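Local coordinates for protein Lv-ranaspumin (Lv-RSN-1) (Leptodactylus vastus, PDB 4K82) that is a surfactant protein from the frog's foam nest, probably acting at the air-water interface to help form and stabilise the foam, at residues 14-19 against 101-106; 161-164 against 168-171; 189-194 against 201-206. One frame throughout, in Å; residues are numbered along the deposited sequence.

Interaction 1 of 3, residues 14-19 against 101-106; sequences PGTACL and KELKID
Leu103 lays its forked end against helix 14-24, where it overlaps the side chains of Leu19 and Thr16. Its two methyl groups split the work. Leu103 CD1 meets Leu19 CD2 at 4.2 Å, and the two leucines cross obliquely. Leu103 CD2 lies 4.4 Å from Thr16 CG2, a looser approach. Leu103 CG stands anti to its own carbonyl carbon (chi1 -61°), which carries the fork across to the other helix. Leu19 takes the other course. Its CG is anti to the backbone N (chi1 177°), and this brings CD2 round to Leu103.

Leu103 directly follows helix 89-102. Lys104 then has positive phi, and the chain ends the helix in a Schellman motif with Lys104 N bonded to Lys101 O at 3.0 Å. Asp106 is the N-cap of the next helix, its OD1 bonded to Val109 N. Thr20 and Leu23 extend the surface under Leu103, and Leu96 and Leu99 of helix 89-102 also touch Leu19. Cys18, on the same helix 14-24, forms a disulfide with Cys67. Across the two segments no hydrogen bond or salt bridge forms, so they are joined here by dispersion and burial of apolar surface alone.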
loop_
_atom_site.group_PDB
_atom_site.type_symbol
_atom_site.label_atom_id
_atom_site.label_comp_id
_atom_site.label_asym_id
_atom_site.label_seq_id
_atom_site.Cartn_x
_atom_site.Cartn_y
_atom_site.Cartn_z
ATOM N N PRO A 14 -26.850 -2.317 -2.885
ATOM C CA PRO A 14 -26.453 -1.552 -1.697
ATOM C C PRO A 14 -24.942 -1.557 -1.419
ATOM O O PRO A 14 -24.399 -0.538 -0.997
ATOM C CB PRO A 14 -27.214 -2.243 -0.553
ATOM C CG PRO A 14 -27.673 -3.550 -1.104
ATOM C CD PRO A 14 -27.868 -3.334 -2.569
ATOM N N GLY A 15 -24.278 -2.686 -1.645
ATOM C CA GLY A 15 -22.838 -2.765 -1.451
ATOM C C GLY A 15 -22.045 -1.929 -2.438
ATOM O O GLY A 15 -21.121 -1.207 -2.057
ATOM N N THR A 16 -22.395 -2.040 -3.715
ATOM C CA THR A 16 -21.752 -1.253 -4.759
ATOM C C THR A 16 -22.059 0.230 -4.611
ATOM O O THR A 16 -21.209 1.084 -4.867
ATOM C CB THR A 16 -22.201 -1.725 -6.159
ATOM O OG1 THR A 16 -21.935 -3.128 -6.300
ATOM C CG2 THR A 16 -21.461 -0.962 -7.248
ATOM N N ALA A 17 -23.286 0.528 -4.193
ATOM C CA ALA A 17 -23.691 1.902 -3.957
ATOM C C ALA A 17 -22.826 2.527 -2.871
ATOM O O ALA A 17 -22.334 3.647 -3.018
ATOM C CB ALA A 17 -25.155 1.955 -3.552
ATOM N N CYS A 18 -22.654 1.792 -1.778
ATOM C CA CYS A 18 -21.903 2.283 -0.632
ATOM C C CYS A 18 -20.444 2.511 -1.024
ATOM O O CYS A 18 -19.837 3.519 -0.651
ATOM C CB CYS A 18 -22.002 1.285 0.523
ATOM S SG CYS A 18 -21.038 1.716 1.996
ATOM N N LEU A 19 -19.896 1.562 -1.775
ATOM C CA LEU A 19 -18.518 1.645 -2.237
ATOM C C LEU A 19 -18.328 2.860 -3.137
ATOM O O LEU A 19 -17.361 3.608 -2.992
ATOM C CB LEU A 19 -18.136 0.371 -2.998
ATOM C CG LEU A 19 -16.731 0.371 -3.583
ATOM C CD1 LEU A 19 -15.701 0.522 -2.460
ATOM C CD2 LEU A 19 -16.507 -0.907 -4.372
ATOM N N LYS A 101 -12.859 -0.603 -11.743
ATOM C CA LYS A 101 -12.689 -0.066 -13.087
ATOM C C LYS A 101 -14.026 0.394 -13.674
ATOM O O LYS A 101 -14.090 1.419 -14.350
ATOM C CB LYS A 101 -11.999 -1.091 -13.986
ATOM C CG LYS A 101 -10.593 -1.440 -13.522
ATOM C CD LYS A 101 -10.125 -2.766 -14.104
ATOM C CE LYS A 101 -9.842 -2.674 -15.598
ATOM N NZ LYS A 101 -8.432 -2.279 -15.893
ATOM N N GLU A 102 -15.092 -0.352 -13.394
ATOM C CA GLU A 102 -16.436 0.047 -13.810
ATOM C C GLU A 102 -16.865 1.359 -13.156
ATOM O O GLU A 102 -17.632 2.128 -13.738
ATOM C CB GLU A 102 -17.460 -1.052 -13.496
ATOM C CG GLU A 102 -17.380 -2.264 -14.419
ATOM C CD GLU A 102 -18.447 -3.306 -14.120
ATOM O OE1 GLU A 102 -19.144 -3.166 -13.092
ATOM O OE2 GLU A 102 -18.590 -4.266 -14.912
ATOM N N LEU A 103 -16.369 1.615 -11.948
ATOM C CA LEU A 103 -16.685 2.849 -11.232
ATOM C C LEU A 103 -15.781 4.007 -11.639
ATOM O O LEU A 103 -15.865 5.100 -11.060
ATOM C CB LEU A 103 -16.587 2.639 -9.725
ATOM C CG LEU A 103 -17.530 1.592 -9.141
ATOM C CD1 LEU A 103 -17.384 1.579 -7.624
ATOM C CD2 LEU A 103 -18.964 1.864 -9.557
ATOM N N LYS A 104 -14.907 3.752 -12.611
ATOM C CA LYS A 104 -14.053 4.783 -13.209
ATOM C C LYS A 104 -13.037 5.412 -12.245
ATOM O O LYS A 104 -12.769 6.608 -12.320
ATOM C CB LYS A 104 -14.910 5.878 -13.859
ATOM C CG LYS A 104 -15.902 5.359 -14.892
ATOM C CD LYS A 104 -16.982 6.391 -15.185
ATOM C CE LYS A 104 -18.060 5.831 -16.104
ATOM N NZ LYS A 104 -19.177 6.799 -16.300
ATOM N N ILE A 105 -12.470 4.608 -11.351
ATOM C CA ILE A 105 -11.452 5.101 -10.425
ATOM C C ILE A 105 -10.238 5.653 -11.166
ATOM O O ILE A 105 -10.024 5.354 -12.346
ATOM C CB ILE A 105 -10.982 4.001 -9.443
ATOM C CG1 ILE A 105 -10.663 2.706 -10.191
ATOM C CG2 ILE A 105 -12.038 3.738 -8.372
ATOM C CD1 ILE A 105 -9.186 2.463 -10.401
ATOM N N ASP A 106 -9.442 6.453 -10.465
ATOM C CA ASP A 106 -8.202 6.981 -11.016
ATOM C C ASP A 106 -7.204 5.843 -11.153
ATOM O O ASP A 106 -6.564 5.463 -10.175
ATOM C CB ASP A 106 -7.640 8.052 -10.075
ATOM C CG ASP A 106 -6.475 8.823 -10.682
ATOM O OD1 ASP A 106 -5.767 8.276 -11.550
ATOM O OD2 ASP A 106 -6.263 9.986 -10.277
#

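Interaction 2 of 3, residues 161-164 against 168-171; sequences IILE and CVLG
Leu163, near the end of helix 152-165, meets both Val169 and Leu170 after the chain has turned back. In the 161-164 segment, Ile162 comes just before it and faces another neighbour. Its side chain packs on Phe137 and Asp140 of helix 133-144 and on Val145, so it packs against that helix and Val145 and not against the returning chain.

Leu163 then carries the whole contact. Its CG is anti to the carbonyl carbon (chi1 -62°), which places the two methyls beside Val169 and Leu170. One branch goes to each partner. Leu163 CD2 touches Val169 CG1 at 3.5 Å, close for two methyl groups, and these side chains cross at about a right angle. Leu163 CD1 lies 3.8 Å from Leu170 CD2. The same Leu170 methyl, CD2, is also 3.9 Å from Leu163 CB, so it lies alongside the root of the leucine as well as one of its tips.

The arrangement is a helix followed by a short 3-10 turn that folds back on it, within a mainly alpha-helical fold. Gly171 N bonds to Cys168 O at 3.0 Å, closing the 3-10 turn. Gly171 itself has positive phi and lets the chain leave the turn. Cys168 is joined to Cys125 by a disulfide. Leu175 and Leu178 of helix 175-180 cover Leu170, while Leu178 and Phe179 cover Leu163.

Glu164 follows, with its CB directed away from the returning chain. Glu164 is exposed, whereas Leu163 one residue earlier is buried, as is its partner Val169.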
loop_
_atom_site.group_PDB
_atom_site.type_symbol
_atom_site.label_atom_id
_atom_site.label_comp_id
_atom_site.label_asym_id
_atom_site.label_seq_id
_atom_site.Cartn_x
_atom_site.Cartn_y
_atom_site.Cartn_z
ATOM N N ILE A 161 13.934 7.086 11.686
ATOM C CA ILE A 161 12.817 6.718 12.547
ATOM C C ILE A 161 11.784 5.921 11.758
ATOM O O ILE A 161 11.273 4.896 12.226
ATOM C CB ILE A 161 12.161 7.979 13.143
ATOM C CG1 ILE A 161 13.081 8.591 14.202
ATOM C CG2 ILE A 161 10.780 7.660 13.714
ATOM C CD1 ILE A 161 12.725 10.017 14.583
ATOM N N ILE A 162 11.497 6.379 10.545
ATOM C CA ILE A 162 10.477 5.740 9.724
ATOM C C ILE A 162 10.887 4.330 9.317
ATOM O O ILE A 162 10.095 3.381 9.420
ATOM C CB ILE A 162 10.167 6.584 8.462
ATOM C CG1 ILE A 162 9.432 7.867 8.854
ATOM C CG2 ILE A 162 9.319 5.772 7.463
ATOM C CD1 ILE A 162 9.462 8.946 7.778
ATOM N N LEU A 163 12.120 4.177 8.849
ATOM C CA LEU A 163 12.573 2.874 8.374
ATOM C C LEU A 163 12.716 1.867 9.494
ATOM O O LEU A 163 12.604 0.660 9.265
ATOM C CB LEU A 163 13.889 2.988 7.618
ATOM C CG LEU A 163 13.812 3.848 6.362
ATOM C CD1 LEU A 163 15.186 3.974 5.736
ATOM C CD2 LEU A 163 12.807 3.299 5.360
ATOM N N GLU A 164 12.968 2.361 10.702
ATOM C CA GLU A 164 13.129 1.478 11.845
ATOM C C GLU A 164 11.842 0.706 12.143
ATOM O O GLU A 164 11.885 -0.411 12.659
ATOM C CB GLU A 164 13.597 2.249 13.074
ATOM C CG GLU A 164 14.342 1.362 14.041
ATOM C CD GLU A 164 14.915 2.120 15.204
ATOM O OE1 GLU A 164 14.271 3.096 15.644
ATOM O OE2 GLU A 164 16.013 1.738 15.670
ATOM N N CYS A 168 11.810 -4.315 6.830
ATOM C CA CYS A 168 11.734 -5.133 5.630
ATOM C C CYS A 168 12.134 -4.365 4.359
ATOM O O CYS A 168 12.740 -4.934 3.450
ATOM C CB CYS A 168 10.327 -5.731 5.501
ATOM S SG CYS A 168 8.986 -4.664 6.119
ATOM N N VAL A 169 11.822 -3.070 4.308
ATOM C CA VAL A 169 12.140 -2.258 3.132
ATOM C C VAL A 169 13.648 -2.066 2.965
ATOM O O VAL A 169 14.122 -1.755 1.872
ATOM C CB VAL A 169 11.417 -0.893 3.140
ATOM C CG1 VAL A 169 12.263 0.153 3.825
ATOM C CG2 VAL A 169 11.113 -0.451 1.725
ATOM N N LEU A 170 14.403 -2.280 4.041
ATOM C CA LEU A 170 15.864 -2.205 3.966
ATOM C C LEU A 170 16.440 -3.385 3.181
ATOM O O LEU A 170 17.607 -3.377 2.788
ATOM C CB LEU A 170 16.482 -2.154 5.365
ATOM C CG LEU A 170 15.922 -1.113 6.336
ATOM C CD1 LEU A 170 16.615 -1.180 7.693
ATOM C CD2 LEU A 170 16.035 0.279 5.743
ATOM N N GLY A 171 15.624 -4.411 2.977
ATOM C CA GLY A 171 16.013 -5.559 2.172
ATOM C C GLY A 171 17.184 -6.350 2.722
ATOM O O GLY A 171 18.004 -6.849 1.956
#

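Interaction 3 of 3, residues 189-194 against 201-206; sequences LSFEGI and LLILVL
A two-stranded antiparallel hairpin, 182-185 with 188-191, leans on the C-terminal helix 196-212 through the ring of Phe191. The ring meets two methyl groups of consecutive helix residues. Ile203 CD1 lies 3.9 Å from Phe191 CE1 and also near CD1 of the ring. In the Leu202 conformer described here, Leu202 CD1 is 3.8 Å from Phe191 CZ and almost as near CE2. The Leu202 side chain crosses the phenylalanine at about a right angle, and that of Ile203 crosses it at a slant. Phe191 CG is anti to its carbonyl carbon (chi1 -61°), which sends the ring out from the strand to the helix. An alanine here would probably leave the two methyls without their aromatic partner and open a gap between strand and helix.

Ser190, whose CB points away from the helix, is polar. Ser190 OG donates a rather long bond of 3.3 Å to Glu192 OE2, which accepts it on its anti lone pair. Leu202 and Ile203 lie within a wider pi-type turn, 201-206, with Leu206 N bonded to Leu201 O at 2.8 Å. Leu202 also packs on Leu141 and Leu159, and thus faces inward, while Ile203 is exposed. Phe191 touches Ile182 of the partner strand. The arrangement is that of a small beta hairpin packed through an aromatic side chain against the helix that follows it.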
loop_
_atom_site.group_PDB
_atom_site.type_symbol
_atom_site.label_atom_id
_atom_site.label_comp_id
_atom_site.label_asym_id
_atom_site.label_seq_id
_atom_site.Cartn_x
_atom_site.Cartn_y
_atom_site.Cartn_z
ATOM N N LEU A 189 20.116 14.744 -0.208
ATOM C CA LEU A 189 20.454 13.464 0.395
ATOM C C LEU A 189 21.240 12.646 -0.624
ATOM O O LEU A 189 20.925 12.634 -1.815
ATOM C CB LEU A 189 19.197 12.713 0.852
ATOM C CG LEU A 189 18.794 12.855 2.323
ATOM C CD1 LEU A 189 18.444 14.285 2.687
ATOM C CD2 LEU A 189 17.621 11.926 2.623
ATOM N N SER A 190 22.280 11.974 -0.147
ATOM C CA SER A 190 23.109 11.149 -1.004
ATOM C C SER A 190 23.123 9.730 -0.456
ATOM O O SER A 190 23.461 9.511 0.708
ATOM C CB SER A 190 24.525 11.718 -1.052
ATOM O OG SER A 190 25.325 10.992 -1.955
ATOM N N PHE A 191 22.750 8.766 -1.293
ATOM C CA PHE A 191 22.675 7.382 -0.853
ATOM C C PHE A 191 23.829 6.612 -1.479
ATOM O O PHE A 191 23.783 6.243 -2.659
ATOM C CB PHE A 191 21.328 6.775 -1.245
ATOM C CG PHE A 191 20.137 7.482 -0.634
ATOM C CD1 PHE A 191 19.661 8.666 -1.181
ATOM C CD2 PHE A 191 19.492 6.957 0.474
ATOM C CE1 PHE A 191 18.576 9.319 -0.636
ATOM C CE2 PHE A 191 18.390 7.610 1.031
ATOM C CZ PHE A 191 17.940 8.797 0.470
ATOM N N GLU A 192 24.866 6.373 -0.686
ATOM C CA GLU A 192 26.114 5.815 -1.206
ATOM C C GLU A 192 26.235 4.325 -0.887
ATOM O O GLU A 192 25.544 3.811 -0.008
ATOM C CB GLU A 192 27.299 6.618 -0.649
ATOM C CG GLU A 192 27.226 8.103 -1.022
ATOM C CD GLU A 192 28.167 8.989 -0.219
ATOM O OE1 GLU A 192 29.244 8.507 0.199
ATOM O OE2 GLU A 192 27.820 10.177 -0.005
ATOM N N GLY A 193 27.100 3.630 -1.621
ATOM C CA GLY A 193 27.342 2.211 -1.397
ATOM C C GLY A 193 26.105 1.338 -1.263
ATOM O O GLY A 193 25.218 1.346 -2.117
ATOM N N ILE A 194 26.033 0.593 -0.164
ATOM C CA ILE A 194 24.917 -0.330 0.061
ATOM C C ILE A 194 23.560 0.359 0.287
ATOM O O ILE A 194 22.525 -0.307 0.325
ATOM C CB ILE A 194 25.220 -1.294 1.221
ATOM C CG1 ILE A 194 25.409 -0.510 2.524
ATOM C CG2 ILE A 194 26.461 -2.119 0.901
ATOM C CD1 ILE A 194 25.816 -1.374 3.712
ATOM N N LEU A 201 14.727 3.535 -4.563
ATOM C CA LEU A 201 13.329 3.268 -4.255
ATOM C C LEU A 201 12.635 4.550 -3.794
ATOM O O LEU A 201 11.528 4.871 -4.245
ATOM C CB LEU A 201 13.227 2.161 -3.206
ATOM C CG LEU A 201 11.819 1.801 -2.729
ATOM C CD1 LEU A 201 11.012 1.213 -3.872
ATOM C CD2 LEU A 201 11.898 0.834 -1.572
ATOM N N LEU A 202 13.275 5.294 -2.897
ATOM C CA LEU A 202 12.696 6.550 -2.416
ATOM C C LEU A 202 12.543 7.544 -3.545
ATOM O O LEU A 202 11.454 8.047 -3.811
ATOM C CB LEU A 202 13.571 7.175 -1.333
ATOM C CG LEU A 202 13.422 6.618 0.073
ATOM C CD1 LEU A 202 14.499 7.203 0.963
ATOM C CD2 LEU A 202 12.041 6.953 0.620
ATOM N N ILE A 203 13.646 7.818 -4.221
ATOM C CA ILE A 203 13.663 8.887 -5.211
ATOM C C ILE A 203 12.877 8.577 -6.492
ATOM O O ILE A 203 12.156 9.437 -7.005
ATOM C CB ILE A 203 15.117 9.284 -5.537
ATOM C CG1 ILE A 203 15.789 9.853 -4.279
ATOM C CG2 ILE A 203 15.170 10.263 -6.708
ATOM C CD1 ILE A 203 17.311 9.880 -4.331
ATOM N N LEU A 204 13.002 7.358 -7.001
ATOM C CA LEU A 204 12.380 7.017 -8.278
ATOM C C LEU A 204 10.932 6.551 -8.149
ATOM O O LEU A 204 10.148 6.675 -9.093
ATOM C CB LEU A 204 13.180 5.923 -8.992
ATOM C CG LEU A 204 14.537 6.292 -9.585
ATOM C CD1 LEU A 204 15.224 5.042 -10.111
ATOM C CD2 LEU A 204 14.360 7.318 -10.692
ATOM N N VAL A 205 10.584 6.019 -6.983
ATOM C CA VAL A 205 9.325 5.301 -6.819
ATOM C C VAL A 205 8.440 5.897 -5.722
ATOM O O VAL A 205 7.326 6.368 -5.979
ATOM C CB VAL A 205 9.596 3.809 -6.521
ATOM C CG1 VAL A 205 8.308 3.061 -6.368
ATOM C CG2 VAL A 205 10.448 3.173 -7.649
ATOM N N LEU A 206 8.943 5.897 -4.496
ATOM C CA LEU A 206 8.105 6.291 -3.354
ATOM C C LEU A 206 7.757 7.784 -3.318
ATOM O O LEU A 206 6.592 8.163 -3.120
ATOM C CB LEU A 206 8.747 5.850 -2.039
ATOM C CG LEU A 206 8.805 4.335 -1.820
ATOM C CD1 LEU A 206 9.684 4.006 -0.621
ATOM C CD2 LEU A 206 7.390 3.765 -1.641
#

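In the fold
The three contacts follow one another along the chain, each closing before the next opens. Interaction 1 lies on the opposite side of the chain's centre from the other two, its centre about 34 Å from that of interaction 2 and about 36 Å from that of interaction 3. It joins helix 14-24 to the turn just after helix 89-102. Interactions 2 and 3 have centres about 13 Å apart and touch, Val169 CG2 lying 3.6 Å from Leu201 CD2. Helix 133-144 serves both, packing on Leu163 and on Leu202, and helix 152-165 also packs on Leu202. The single hairpin belongs to interaction 3. All three are apolar packing, on opposite sides of the centre of a mainly helical surfactant protein.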